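Local atomic coordinates of putative lipoprotein (PDB entry 3QNK), a protein that probably binds glycans at the outer membrane of Bacteroides fragilis and helps pass them to a partner transporter. Residues B[29-34]-B[116-121]; B[222-227]-B[420-425]; B[310-315]-B[471-476]. One frame throughout, in Å; residues are numbered along the deposited sequence.

The three contacts are spread across the alpha-helical SusD-like fold. Contact 1 lies nearest the centre of the chain, about 12 Å between centres, where the loop 29-34 passes over helix 101-126 beside a bound phosphate ion. Contact 2 joins segment 222-227, on helix 221-225, to the turn that closes helix 408-420, and its centre is about 29 Å from that of contact 1. Contact 3, at the three-stranded antiparallel sheet, lies about 37 Å from contact 1 and about 22 Å from contact 2, both between centres. Contacts 2 and 3 alternate along the chain and approach to about 7 Å between nearest atoms; helix 317-322 follows segment 310-315 and touches Tyr224 and Leu424 of contact 2.

Contact 1: residues B[29-34]-B[116-121]; sequences SEISVD and AMFYFE. With PO4 (phosphate ion), chain F.
In the helical region of this SusD-like fold, the loop that leaves helix 17-29 runs over helix 101-126, and Glu30 and Ile31 rest on Met117 and Phe118. The Phe118 ring carries much of the contact. With CG anti to the carbonyl carbon (chi1 -63°), it reaches out from the helix until CZ lies 3.8 Å from Glu30 CB, which approaches obliquely. The backbone N of Ile31 comes to the edge of the same ring, 4.2 Å from CE1. Ile31 CG1 also bridges two neighbouring side chains, standing 4.3 Å from Phe118 CE1 and 4.3 Å from SE of Met117, a selenomethionine. Ile31 also packs on Phe240 and Val242 of strand 238-244, so an apolar branched chain suits a place between helix and strand. Of the Glu30 side chain, CB does the touching; the chain bends at chi2 (-60°) and carries the carboxylate away to salt bridges with Lys83 and Lys86 of helix 76-93. Farther along the loop, a phosphate ion, probably from the crystallisation liquor, is hydrogen-bonded by Arg125, and Asp34 N gives its O3 atom a weak hydrogen bond of 3.0 Å, with an N-H...O angle of 128°.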
loop_
_atom_site.group_PDB
_atom_site.type_symbol
_atom_site.label_atom_id
_atom_site.label_comp_id
_atom_site.label_asym_id
_atom_site.label_seq_id
_atom_site.Cartn_x
_atom_site.Cartn_y
_atom_site.Cartn_z
ATOM N N SER B 29 9.790 -12.426 4.536
ATOM C CA SER B 29 9.632 -11.035 4.980
ATOM C C SER B 29 8.243 -10.484 4.587
ATOM O O SER B 29 7.773 -9.512 5.185
ATOM C CB SER B 29 10.765 -10.159 4.441
ATOM O OG SER B 29 10.359 -9.281 3.404
ATOM N N GLU B 30 7.570 -11.145 3.626
ATOM C CA GLU B 30 6.230 -10.769 3.190
ATOM C C GLU B 30 5.166 -11.222 4.190
ATOM O O GLU B 30 4.008 -10.856 4.025
ATOM C CB GLU B 30 5.921 -11.313 1.789
ATOM C CG GLU B 30 6.593 -10.546 0.662
ATOM C CD GLU B 30 6.283 -9.073 0.495
ATOM O OE1 GLU B 30 5.224 -8.610 0.978
ATOM O OE2 GLU B 30 7.101 -8.383 -0.155
ATOM N N ILE B 31 5.537 -11.989 5.232
ATOM C CA ILE B 31 4.574 -12.385 6.259
ATOM C C ILE B 31 4.231 -11.116 7.046
ATOM O O ILE B 31 5.137 -10.454 7.580
ATOM C CB ILE B 31 5.087 -13.531 7.177
ATOM C CG1 ILE B 31 5.332 -14.823 6.397
ATOM C CG2 ILE B 31 4.108 -13.762 8.346
ATOM C CD1 ILE B 31 6.231 -15.804 7.150
ATOM N N SER B 32 2.944 -10.754 7.067
ATOM C CA SER B 32 2.501 -9.540 7.761
ATOM C C SER B 32 1.828 -9.857 9.086
ATOM O O SER B 32 1.085 -10.845 9.195
ATOM C CB SER B 32 1.524 -8.757 6.891
ATOM O OG SER B 32 2.116 -8.399 5.661
ATOM N N VAL B 33 2.077 -9.003 10.085
ATOM C CA VAL B 33 1.453 -9.076 11.413
ATOM C C VAL B 33 0.720 -7.767 11.671
ATOM O O VAL B 33 1.317 -6.686 11.557
ATOM C CB VAL B 33 2.458 -9.381 12.551
ATOM C CG1 VAL B 33 1.721 -9.702 13.851
ATOM C CG2 VAL B 33 3.410 -10.511 12.158
ATOM N N ASP B 34 -0.568 -7.861 11.985
ATOM C CA ASP B 34 -1.372 -6.692 12.326
ATOM C C ASP B 34 -1.103 -6.335 13.781
ATOM O O ASP B 34 -1.666 -6.979 14.687
ATOM C CB ASP B 34 -2.868 -6.962 12.097
ATOM C CG ASP B 34 -3.807 -5.798 12.416
ATOM O OD1 ASP B 34 -3.299 -4.669 12.680
ATOM O OD2 ASP B 34 -5.060 -6.005 12.366
ATOM N N ALA B 116 0.602 -20.932 0.223
ATOM C CA ALA B 116 -0.586 -21.486 0.874
ATOM C C ALA B 116 -1.047 -20.561 1.990
ATOM O O ALA B 116 -2.236 -20.259 2.104
ATOM C CB ALA B 116 -0.274 -22.863 1.425
HETATM N N MSE B 117 -0.093 -20.075 2.784
HETATM C CA MSE B 117 -0.325 -19.151 3.879
HETATM C C MSE B 117 -0.896 -17.830 3.373
HETATM O O MSE B 117 -1.804 -17.293 4.014
HETATM C CB MSE B 117 0.979 -18.922 4.648
HETATM C CG MSE B 117 0.867 -17.814 5.665
HETATM SE SE MSE B 117 2.327 -17.828 6.862
HETATM C CE MSE B 117 1.670 -19.216 8.059
ATOM N N PHE B 118 -0.380 -17.313 2.255
ATOM C CA PHE B 118 -0.829 -16.034 1.683
ATOM C C PHE B 118 -2.238 -16.145 1.139
ATOM O O PHE B 118 -3.047 -15.272 1.450
ATOM C CB PHE B 118 0.135 -15.515 0.604
ATOM C CG PHE B 118 1.520 -15.212 1.114
ATOM C CD1 PHE B 118 1.715 -14.675 2.379
ATOM C CD2 PHE B 118 2.631 -15.419 0.314
ATOM C CE1 PHE B 118 3.000 -14.389 2.851
ATOM C CE2 PHE B 118 3.921 -15.133 0.788
ATOM C CZ PHE B 118 4.092 -14.613 2.053
ATOM N N TYR B 119 -2.555 -17.226 0.391
ATOM C CA TYR B 119 -3.891 -17.451 -0.140
ATOM C C TYR B 119 -4.895 -17.700 0.980
ATOM O O TYR B 119 -6.034 -17.222 0.886
ATOM C CB TYR B 119 -3.923 -18.602 -1.129
ATOM C CG TYR B 119 -3.779 -18.170 -2.579
ATOM C CD1 TYR B 119 -4.764 -17.404 -3.202
ATOM C CD2 TYR B 119 -2.695 -18.583 -3.347
ATOM C CE1 TYR B 119 -4.638 -17.007 -4.531
ATOM C CE2 TYR B 119 -2.570 -18.205 -4.681
ATOM C CZ TYR B 119 -3.530 -17.401 -5.259
ATOM O OH TYR B 119 -3.393 -17.033 -6.567
ATOM N N PHE B 120 -4.476 -18.396 2.065
ATOM C CA PHE B 120 -5.365 -18.653 3.202
ATOM C C PHE B 120 -5.784 -17.352 3.862
ATOM O O PHE B 120 -6.938 -17.251 4.227
ATOM C CB PHE B 120 -4.728 -19.594 4.229
ATOM C CG PHE B 120 -5.626 -20.023 5.375
ATOM C CD1 PHE B 120 -6.931 -20.456 5.140
ATOM C CD2 PHE B 120 -5.141 -20.069 6.681
ATOM C CE1 PHE B 120 -7.747 -20.874 6.206
ATOM C CE2 PHE B 120 -5.955 -20.509 7.736
ATOM C CZ PHE B 120 -7.245 -20.903 7.492
ATOM N N GLU B 121 -4.892 -16.341 3.963
ATOM C CA GLU B 121 -5.252 -15.026 4.522
ATOM C C GLU B 121 -6.352 -14.346 3.718
ATOM O O GLU B 121 -7.203 -13.658 4.292
ATOM C CB GLU B 121 -4.060 -14.077 4.608
ATOM C CG GLU B 121 -3.452 -14.020 5.995
ATOM C CD GLU B 121 -4.382 -13.769 7.169
ATOM O OE1 GLU B 121 -5.130 -12.769 7.120
ATOM O OE2 GLU B 121 -4.343 -14.551 8.149
HETATM P P PO4 F . -2.908 -9.837 8.829
HETATM O O1 PO4 F . -4.517 -9.795 8.941
HETATM O O2 PO4 F . -2.355 -8.824 7.671
HETATM O O3 PO4 F . -2.240 -9.753 10.312
HETATM O O4 PO4 F . -2.472 -11.280 8.359
#

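Contact 2: residues B[222-227]-B[420-425]; sequences EKYRSI and QRVGLP
Tyr224, on helix 221-225, and Ile227, three residues later, meet Arg421 and Val422 in the turn that ends helix 408-420. That turn is a Schellman motif: Gly423, with its positive phi, is the C-prime residue, and its N bonds Gln420 O at 3.2 Å while Leu424 N reaches back to Arg419 O.

The flat groups make the first kind of contact. The planes of the Tyr224 ring and the Arg421 guanidinium are 85° apart, and the ring gives its edge: NE lies near the ring plane, 3.6 Å from CE1, and Tyr224 CD1 sits over one face of the guanidinium. Ile227 CD1 lies over the same face, 3.7 Å from NH1. A bend at chi2 (99°) in the Arg421 chain helps bring the group to this spot.

Apolar packing is the second kind. Val422 CG1 comes obliquely to the Tyr224 ring, 3.9 Å from CD1, a compact branched side chain fitting beside a broad aromatic one.

The polar bonds of Arg421 lie beyond the two segments. NH1 forms a salt bridge with Glu237 and a hydrogen bond to Val216 O, and NH2 forms a salt bridge with Glu446. Carbon thus covers one face of a buried guanidinium while NH1 and NH2 serve acceptors elsewhere, and the two carboxylates probably offset its charge.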
loop_
_atom_site.group_PDB
_atom_site.type_symbol
_atom_site.label_atom_id
_atom_site.label_comp_id
_atom_site.label_asym_id
_atom_site.label_seq_id
_atom_site.Cartn_x
_atom_site.Cartn_y
_atom_site.Cartn_z
ATOM N N GLU B 222 2.732 -17.300 35.134
ATOM C CA GLU B 222 4.078 -17.007 34.655
ATOM C C GLU B 222 4.530 -18.113 33.695
ATOM O O GLU B 222 5.000 -17.807 32.603
ATOM C CB GLU B 222 5.042 -16.850 35.835
ATOM N N LYS B 223 4.326 -19.396 34.075
ATOM C CA LYS B 223 4.688 -20.575 33.266
ATOM C C LYS B 223 3.978 -20.565 31.908
ATOM O O LYS B 223 4.621 -20.770 30.892
ATOM C CB LYS B 223 4.359 -21.880 34.005
ATOM C CG LYS B 223 5.492 -22.419 34.852
ATOM C CD LYS B 223 4.996 -23.580 35.692
ATOM C CE LYS B 223 6.116 -24.279 36.396
ATOM N NZ LYS B 223 5.636 -25.525 37.053
ATOM N N TYR B 224 2.664 -20.300 31.891
ATOM C CA TYR B 224 1.879 -20.239 30.658
ATOM C C TYR B 224 2.356 -19.093 29.766
ATOM O O TYR B 224 2.625 -19.329 28.586
ATOM C CB TYR B 224 0.387 -20.104 30.962
ATOM C CG TYR B 224 -0.489 -20.187 29.727
ATOM C CD1 TYR B 224 -0.951 -21.413 29.255
ATOM C CD2 TYR B 224 -0.892 -19.037 29.055
ATOM C CE1 TYR B 224 -1.778 -21.491 28.137
ATOM C CE2 TYR B 224 -1.695 -19.106 27.924
ATOM C CZ TYR B 224 -2.146 -20.333 27.477
ATOM O OH TYR B 224 -2.946 -20.397 26.367
ATOM N N ARG B 225 2.510 -17.864 30.341
ATOM C CA ARG B 225 2.986 -16.665 29.616
ATOM C C ARG B 225 4.362 -16.844 29.006
ATOM O O ARG B 225 4.684 -16.170 28.030
ATOM C CB ARG B 225 3.038 -15.450 30.529
ATOM C CG ARG B 225 1.688 -14.885 30.847
ATOM C CD ARG B 225 1.804 -13.551 31.490
ATOM N NE ARG B 225 2.652 -13.559 32.691
ATOM C CZ ARG B 225 2.211 -13.481 33.947
ATOM N NH1 ARG B 225 0.907 -13.375 34.201
ATOM N NH2 ARG B 225 3.069 -13.474 34.951
ATOM N N SER B 226 5.165 -17.745 29.562
ATOM C CA SER B 226 6.520 -17.997 29.079
ATOM C C SER B 226 6.565 -18.593 27.655
ATOM O O SER B 226 7.650 -18.683 27.097
ATOM C CB SER B 226 7.279 -18.891 30.052
ATOM O OG SER B 226 6.910 -20.239 29.835
ATOM N N ILE B 227 5.415 -18.984 27.065
ATOM C CA ILE B 227 5.349 -19.523 25.698
ATOM C C ILE B 227 5.805 -18.409 24.759
ATOM O O ILE B 227 6.593 -18.636 23.835
ATOM C CB ILE B 227 3.909 -20.029 25.392
ATOM C CG1 ILE B 227 3.567 -21.291 26.214
ATOM C CG2 ILE B 227 3.671 -20.273 23.884
ATOM C CD1 ILE B 227 2.079 -21.626 26.289
ATOM N N GLN B 420 -5.686 -29.998 31.153
ATOM C CA GLN B 420 -4.688 -30.594 32.039
ATOM C C GLN B 420 -3.461 -29.703 32.150
ATOM O O GLN B 420 -2.915 -29.588 33.242
ATOM C CB GLN B 420 -4.254 -32.005 31.574
ATOM C CG GLN B 420 -5.209 -33.140 31.969
ATOM C CD GLN B 420 -4.936 -34.450 31.217
ATOM O OE1 GLN B 420 -5.868 -35.107 30.659
ATOM N NE2 GLN B 420 -3.649 -34.873 31.217
ATOM N N ARG B 421 -3.080 -29.004 31.050
ATOM C CA ARG B 421 -1.843 -28.245 31.109
ATOM C C ARG B 421 -1.953 -26.941 31.900
ATOM O O ARG B 421 -0.907 -26.348 32.170
ATOM C CB ARG B 421 -1.149 -28.064 29.739
ATOM C CG ARG B 421 -1.554 -26.902 28.972
ATOM C CD ARG B 421 -0.662 -25.684 29.021
ATOM N NE ARG B 421 -1.043 -24.955 27.820
ATOM C CZ ARG B 421 -0.241 -24.805 26.782
ATOM N NH1 ARG B 421 1.044 -25.130 26.877
ATOM N NH2 ARG B 421 -0.698 -24.277 25.659
ATOM N N VAL B 422 -3.169 -26.554 32.351
ATOM C CA VAL B 422 -3.398 -25.361 33.187
ATOM C C VAL B 422 -4.057 -25.756 34.535
ATOM O O VAL B 422 -4.688 -24.917 35.206
ATOM C CB VAL B 422 -4.186 -24.254 32.446
ATOM C CG1 VAL B 422 -3.333 -23.657 31.327
ATOM C CG2 VAL B 422 -5.534 -24.755 31.923
ATOM N N GLY B 423 -3.927 -27.030 34.897
ATOM C CA GLY B 423 -4.473 -27.576 36.136
ATOM C C GLY B 423 -5.984 -27.636 36.253
ATOM O O GLY B 423 -6.518 -27.720 37.367
ATOM N N LEU B 424 -6.687 -27.578 35.115
ATOM C CA LEU B 424 -8.160 -27.633 35.080
ATOM C C LEU B 424 -8.645 -29.085 35.064
ATOM O O LEU B 424 -8.070 -29.907 34.357
ATOM C CB LEU B 424 -8.757 -26.846 33.889
ATOM C CG LEU B 424 -8.825 -25.321 34.045
ATOM C CD1 LEU B 424 -9.300 -24.671 32.772
ATOM C CD2 LEU B 424 -9.756 -24.914 35.197
ATOM N N PRO B 425 -9.681 -29.431 35.854
ATOM C CA PRO B 425 -10.168 -30.815 35.847
ATOM C C PRO B 425 -10.761 -31.208 34.480
ATOM O O PRO B 425 -11.206 -30.367 33.721
ATOM C CB PRO B 425 -11.213 -30.820 36.967
ATOM C CG PRO B 425 -11.676 -29.444 37.060
ATOM C CD PRO B 425 -10.493 -28.587 36.751
#

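Contact 3: residues B[310-315]-B[471-476]; sequences GIYEGR and HGVRFV
Residues 310-313 form a type I beta turn, closed by a 2.7 Å hydrogen bond from Glu313 N to Gly310 O, whereas 471-475 is extended as part of strand 469-475. No hydrogen bond joins the two segments, so side chains alone make the contact. Tyr312, in the turn, points toward the strand and meets Val473 coming from the opposite direction: its OH lies 3.6 Å from Val473 CG2. A short apolar branch suits this place, packing beside the hydroxyl while Tyr359 takes up its hydrogen bonding. Phe475 adds a looser aromatic neighbour, its CZ 4.4 Å from Tyr312 CE2. Each ring presents its edge to the other there, so this is no face-to-face stack. Within the turn, Ile311 CG2 lies 3.7 Å above the centre of the Tyr312 ring, the gamma methyl of a beta-branched side chain well shaped to cover an aromatic face. Strand 469-475 pairs antiparallel with 480-488, whose Phe481 touches Ile311, Val473 and Phe475, while Phe325 stacks on Tyr312 and His326 on Phe475. Gln278 of helix 278-283 packs against Ile311 and Val473, and Tyr320 of helix 317-322 bonds Tyr312 O through its hydroxyl.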
loop_
_atom_site.group_PDB
_atom_site.type_symbol
_atom_site.label_atom_id
_atom_site.label_comp_id
_atom_site.label_asym_id
_atom_site.label_seq_id
_atom_site.Cartn_x
_atom_site.Cartn_y
_atom_site.Cartn_z
ATOM N N GLY B 310 -15.164 -11.760 44.421
ATOM C CA GLY B 310 -13.757 -12.082 44.156
ATOM C C GLY B 310 -13.407 -12.035 42.697
ATOM O O GLY B 310 -12.711 -12.934 42.198
ATOM N N ILE B 311 -13.927 -10.994 42.007
ATOM C CA ILE B 311 -13.873 -10.842 40.558
ATOM C C ILE B 311 -12.528 -11.318 39.973
ATOM O O ILE B 311 -12.557 -12.162 39.070
ATOM C CB ILE B 311 -14.292 -9.436 40.053
ATOM C CG1 ILE B 311 -14.318 -9.396 38.523
ATOM C CG2 ILE B 311 -13.454 -8.306 40.663
ATOM C CD1 ILE B 311 -15.320 -8.601 37.903
ATOM N N TYR B 312 -11.387 -10.885 40.537
ATOM C CA TYR B 312 -10.080 -11.256 39.982
ATOM C C TYR B 312 -9.317 -12.281 40.831
ATOM O O TYR B 312 -8.151 -12.535 40.551
ATOM C CB TYR B 312 -9.212 -9.998 39.745
ATOM C CG TYR B 312 -9.930 -8.919 38.958
ATOM C CD1 TYR B 312 -10.627 -9.224 37.787
ATOM C CD2 TYR B 312 -9.898 -7.591 39.368
ATOM C CE1 TYR B 312 -11.273 -8.235 37.055
ATOM C CE2 TYR B 312 -10.572 -6.596 38.659
ATOM C CZ TYR B 312 -11.262 -6.926 37.505
ATOM O OH TYR B 312 -11.906 -5.961 36.772
ATOM N N GLU B 313 -9.987 -12.900 41.830
ATOM C CA GLU B 313 -9.461 -13.926 42.716
ATOM C C GLU B 313 -9.872 -15.336 42.249
ATOM O O GLU B 313 -10.958 -15.535 41.714
ATOM C CB GLU B 313 -9.994 -13.670 44.150
ATOM C CG GLU B 313 -9.257 -12.597 44.956
ATOM C CD GLU B 313 -10.021 -11.875 46.059
ATOM O OE1 GLU B 313 -10.982 -12.464 46.608
ATOM O OE2 GLU B 313 -9.647 -10.720 46.386
ATOM N N GLY B 314 -8.991 -16.289 42.473
ATOM C CA GLY B 314 -9.188 -17.726 42.268
ATOM C C GLY B 314 -9.399 -18.279 40.880
ATOM O O GLY B 314 -9.848 -19.427 40.741
ATOM N N ARG B 315 -9.027 -17.497 39.855
ATOM C CA ARG B 315 -9.191 -17.879 38.449
ATOM C C ARG B 315 -8.145 -18.881 37.994
ATOM O O ARG B 315 -7.122 -19.065 38.666
ATOM C CB ARG B 315 -9.113 -16.630 37.560
ATOM C CG ARG B 315 -10.235 -15.618 37.745
ATOM C CD ARG B 315 -11.649 -16.145 37.539
ATOM N NE ARG B 315 -12.565 -15.040 37.763
ATOM C CZ ARG B 315 -13.296 -14.473 36.814
ATOM N NH1 ARG B 315 -13.337 -14.998 35.596
ATOM N NH2 ARG B 315 -14.039 -13.406 37.089
ATOM N N HIS B 471 -19.626 -5.274 27.285
ATOM C CA HIS B 471 -19.480 -4.612 28.559
ATOM C C HIS B 471 -18.029 -4.529 29.029
ATOM O O HIS B 471 -17.122 -5.102 28.428
ATOM C CB HIS B 471 -20.327 -5.372 29.594
ATOM C CG HIS B 471 -21.783 -5.372 29.259
ATOM N ND1 HIS B 471 -22.342 -6.352 28.451
ATOM C CD2 HIS B 471 -22.736 -4.454 29.551
ATOM C CE1 HIS B 471 -23.618 -6.023 28.318
ATOM N NE2 HIS B 471 -23.895 -4.882 28.951
ATOM N N GLY B 472 -17.849 -3.787 30.117
ATOM C CA GLY B 472 -16.570 -3.598 30.795
ATOM C C GLY B 472 -16.788 -3.143 32.220
ATOM O O GLY B 472 -17.905 -3.225 32.724
ATOM N N VAL B 473 -15.745 -2.678 32.884
ATOM C CA VAL B 473 -15.867 -2.166 34.247
ATOM C C VAL B 473 -15.326 -0.722 34.307
ATOM O O VAL B 473 -14.553 -0.303 33.446
ATOM C CB VAL B 473 -15.260 -3.067 35.365
ATOM C CG1 VAL B 473 -15.941 -4.428 35.395
ATOM C CG2 VAL B 473 -13.736 -3.200 35.247
ATOM N N ARG B 474 -15.763 0.024 35.324
ATOM C CA ARG B 474 -15.387 1.396 35.619
ATOM C C ARG B 474 -15.256 1.486 37.117
ATOM O O ARG B 474 -16.179 1.073 37.815
ATOM C CB ARG B 474 -16.478 2.317 35.076
ATOM C CG ARG B 474 -16.339 3.767 35.360
ATOM C CD ARG B 474 -17.541 4.484 34.770
ATOM N NE ARG B 474 -18.509 4.841 35.811
ATOM C CZ ARG B 474 -19.827 4.875 35.648
ATOM N NH1 ARG B 474 -20.369 4.580 34.472
ATOM N NH2 ARG B 474 -20.612 5.219 36.653
ATOM N N PHE B 475 -14.114 1.967 37.625
ATOM C CA PHE B 475 -13.892 2.079 39.070
ATOM C C PHE B 475 -14.354 3.430 39.603
ATOM O O PHE B 475 -14.076 4.494 39.038
ATOM C CB PHE B 475 -12.444 1.793 39.455
ATOM C CG PHE B 475 -12.207 0.292 39.521
ATOM C CD1 PHE B 475 -12.130 -0.475 38.353
ATOM C CD2 PHE B 475 -12.061 -0.354 40.747
ATOM C CE1 PHE B 475 -11.958 -1.856 38.414
ATOM C CE2 PHE B 475 -11.883 -1.739 40.800
ATOM C CZ PHE B 475 -11.848 -2.478 39.637
ATOM N N VAL B 476 -15.129 3.353 40.681
ATOM C CA VAL B 476 -15.729 4.503 41.374
ATOM C C VAL B 476 -14.939 4.793 42.677
ATOM O O VAL B 476 -15.135 5.834 43.302
ATOM C CB VAL B 476 -17.254 4.322 41.618
ATOM C CG1 VAL B 476 -17.999 4.191 40.293
ATOM C CG2 VAL B 476 -17.552 3.133 42.525
#